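Local coordinates for particle-associated glycoside hydrolase (Acinetobacter phage Fri1, PDB 6C72) that depolymerises the capsular polysaccharide of Acinetobacter baumannii as the phage tailspike, degrading the host capsule during virus entry, at the interface of chains A and B. Sequence-based numbering; all coordinates share one arbitrary frame. Chains: chain A/B, Particle-associated glycoside hydrolase.

The interface of chains A and B. Residues chain A 138, 140, 187-188, 191; chain B 160, 164.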
ATOM      1  N   LYS A 138      11.784 -26.163 -25.897  1.00 32.72           N
ATOM      2  CA  LYS A 138      10.750 -25.173 -25.657  1.00 33.69           C
ATOM      3  C   LYS A 138       9.510 -25.878 -25.142  1.00 33.54           C
ATOM      4  O   LYS A 138       9.245 -27.025 -25.491  1.00 33.30           O
ATOM      5  CB  LYS A 138      10.441 -24.350 -26.910  1.00 35.47           C
ATOM      6  CG  LYS A 138       9.839 -25.076 -28.050  1.00 36.33           C
ATOM      7  CD  LYS A 138       9.605 -24.109 -29.205  1.00 38.10           C
ATOM      8  CE  LYS A 138       8.805 -24.765 -30.322  1.00 39.20           C
ATOM      9  NZ  LYS A 138       8.332 -23.758 -31.324  1.00 40.82           N
ATOM     10  N   MET A 140       5.320 -25.512 -23.807  1.00 36.11           N
ATOM     11  CA  MET A 140       4.047 -24.838 -23.667  1.00 37.29           C
ATOM     12  C   MET A 140       3.566 -25.104 -22.245  1.00 37.05           C
ATOM     13  O   MET A 140       3.448 -26.266 -21.840  1.00 36.32           O
ATOM     14  CB  MET A 140       3.070 -25.364 -24.716  1.00 38.00           C
ATOM     15  CG  MET A 140       1.770 -24.634 -24.838  1.00 38.94           C
ATOM     16  SD  MET A 140       0.787 -25.231 -26.252  1.00 39.82           S
ATOM     17  CE  MET A 140       2.024 -25.191 -27.549  1.00 40.10           C
ATOM     18  N   SER A 187      11.547 -18.748 -31.405  1.00 37.13           N
ATOM     19  CA  SER A 187      10.288 -18.203 -30.920  1.00 37.12           C
ATOM     20  C   SER A 187      10.382 -17.838 -29.442  1.00 36.43           C
ATOM     21  O   SER A 187      10.721 -16.698 -29.109  1.00 36.78           O
ATOM     22  CB  SER A 187       9.143 -19.189 -31.190  1.00 36.66           C
ATOM     23  OG  SER A 187       9.461 -20.493 -30.729  1.00 35.76           O
ATOM     24  N   GLN A 188      10.077 -18.779 -28.550  1.00 32.66           N
ATOM     25  CA  GLN A 188      10.162 -18.522 -27.118  1.00 31.85           C
ATOM     26  C   GLN A 188      10.600 -19.790 -26.404  1.00 30.94           C
ATOM     27  O   GLN A 188      10.538 -20.887 -26.964  1.00 30.83           O
ATOM     28  CB  GLN A 188       8.832 -18.011 -26.541  1.00 31.25           C
ATOM     29  CG  GLN A 188       7.724 -19.044 -26.441  1.00 30.29           C
ATOM     30  CD  GLN A 188       7.122 -19.372 -27.799  1.00 30.93           C
ATOM     31  OE1 GLN A 188       6.827 -18.472 -28.590  1.00 31.74           O
ATOM     32  NE2 GLN A 188       6.906 -20.661 -28.064  1.00 30.59           N
ATOM     33  N   LEU A 191       6.114 -20.692 -23.277  1.00 30.49           N
ATOM     34  CA  LEU A 191       4.890 -20.025 -23.702  1.00 30.79           C
ATOM     35  C   LEU A 191       3.742 -20.376 -22.761  1.00 31.69           C
ATOM     36  O   LEU A 191       3.468 -21.553 -22.514  1.00 32.28           O
ATOM     37  CB  LEU A 191       4.534 -20.411 -25.137  1.00 30.86           C
ATOM     38  CG  LEU A 191       3.205 -19.896 -25.699  1.00 31.34           C
ATOM     39  CD1 LEU A 191       3.192 -18.378 -25.818  1.00 31.21           C
ATOM     40  CD2 LEU A 191       2.893 -20.570 -27.031  1.00 31.49           C
TER
ATOM     41  N   GLU B 160       0.828 -24.319 -31.208  1.00 43.64           N
ATOM     42  CA  GLU B 160       1.632 -23.176 -30.783  1.00 43.52           C
ATOM     43  C   GLU B 160       1.589 -22.045 -31.800  1.00 44.00           C
ATOM     44  O   GLU B 160       1.476 -20.875 -31.427  1.00 43.83           O
ATOM     45  CB  GLU B 160       3.080 -23.603 -30.545  1.00 43.68           C
ATOM     46  CG  GLU B 160       4.016 -22.418 -30.401  1.00 43.79           C
ATOM     47  CD  GLU B 160       5.466 -22.812 -30.201  1.00 44.01           C
ATOM     48  OE1 GLU B 160       5.724 -23.911 -29.645  1.00 43.81           O
ATOM     49  OE2 GLU B 160       6.347 -22.011 -30.596  1.00 44.41           O
ATOM     50  N   ASN B 164       0.284 -18.311 -31.037  1.00 35.86           N
ATOM     51  CA  ASN B 164       1.153 -17.149 -31.160  1.00 36.27           C
ATOM     52  C   ASN B 164       0.685 -16.167 -32.230  1.00 36.97           C
ATOM     53  O   ASN B 164       0.908 -14.963 -32.084  1.00 37.29           O
ATOM     54  CB  ASN B 164       2.580 -17.601 -31.472  1.00 36.57           C
ATOM     55  CG  ASN B 164       3.377 -17.898 -30.220  1.00 36.07           C
ATOM     56  OD1 ASN B 164       3.052 -17.392 -29.140  1.00 35.59           O
ATOM     57  ND2 ASN B 164       4.417 -18.719 -30.347  1.00 36.21           N
TER
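The carboxylate of B:Glu160 takes the amide N-H of A:Gln188 over one face and the ammonium of A:Lys138 near its syn edge, displaced towards the other face. NE2 of A:Gln188 gives B:Glu160 OE2 a hydrogen bond of 2.9 Å from 78° out of the carboxylate plane, although OE2 itself lies nearly in the plane of the amide. From the opposite side, 32° out of plane, NZ of A:Lys138 forms a salt bridge to B:Glu160 OE2 at 2.7 Å. The same A:Lys138 NZ is 3.1 Å from B:Glu160 OE1, close enough to hydrogen-bond both oxygens. OE2 is thus gripped from two sides, which should limit rotation of the carboxylate. A:Ser187 OG adds at most a weak bond to OE2.

A primary amide suits position 188 because it can donate and accept at once. While NE2 serves the glutamate, OE1 of A:Gln188 accepts from ND2 of B:Asn164 at 3.0 Å, with the two amide planes steeply inclined and the donor tilted from the carbonyl plane. The bend at chi2 (-74°) turns the glutamine amide between its two partners.

Lysine offers length as well as charge: the long side chain of A:Lys138 meets B:Glu160 from the opposite direction. The unbranched thioether of A:Met140, bent at chi3, can swing its methyl CE against the glutamate stem, 3.6 Å from B:Glu160 CB. Branched A:Leu191 fills in beside it, its CD2 lying 4.0 Å from B:Glu160 CG.

B:Glu160 and B:Asn164, one turn apart on helix 160-165, point together at chain A. They meet residues in or beside the short strands 139-140, 188 and 191-192, towards the N-terminal end of the elongated, strand-rich body, and this patch helps join two subunits of the tailspike trimer.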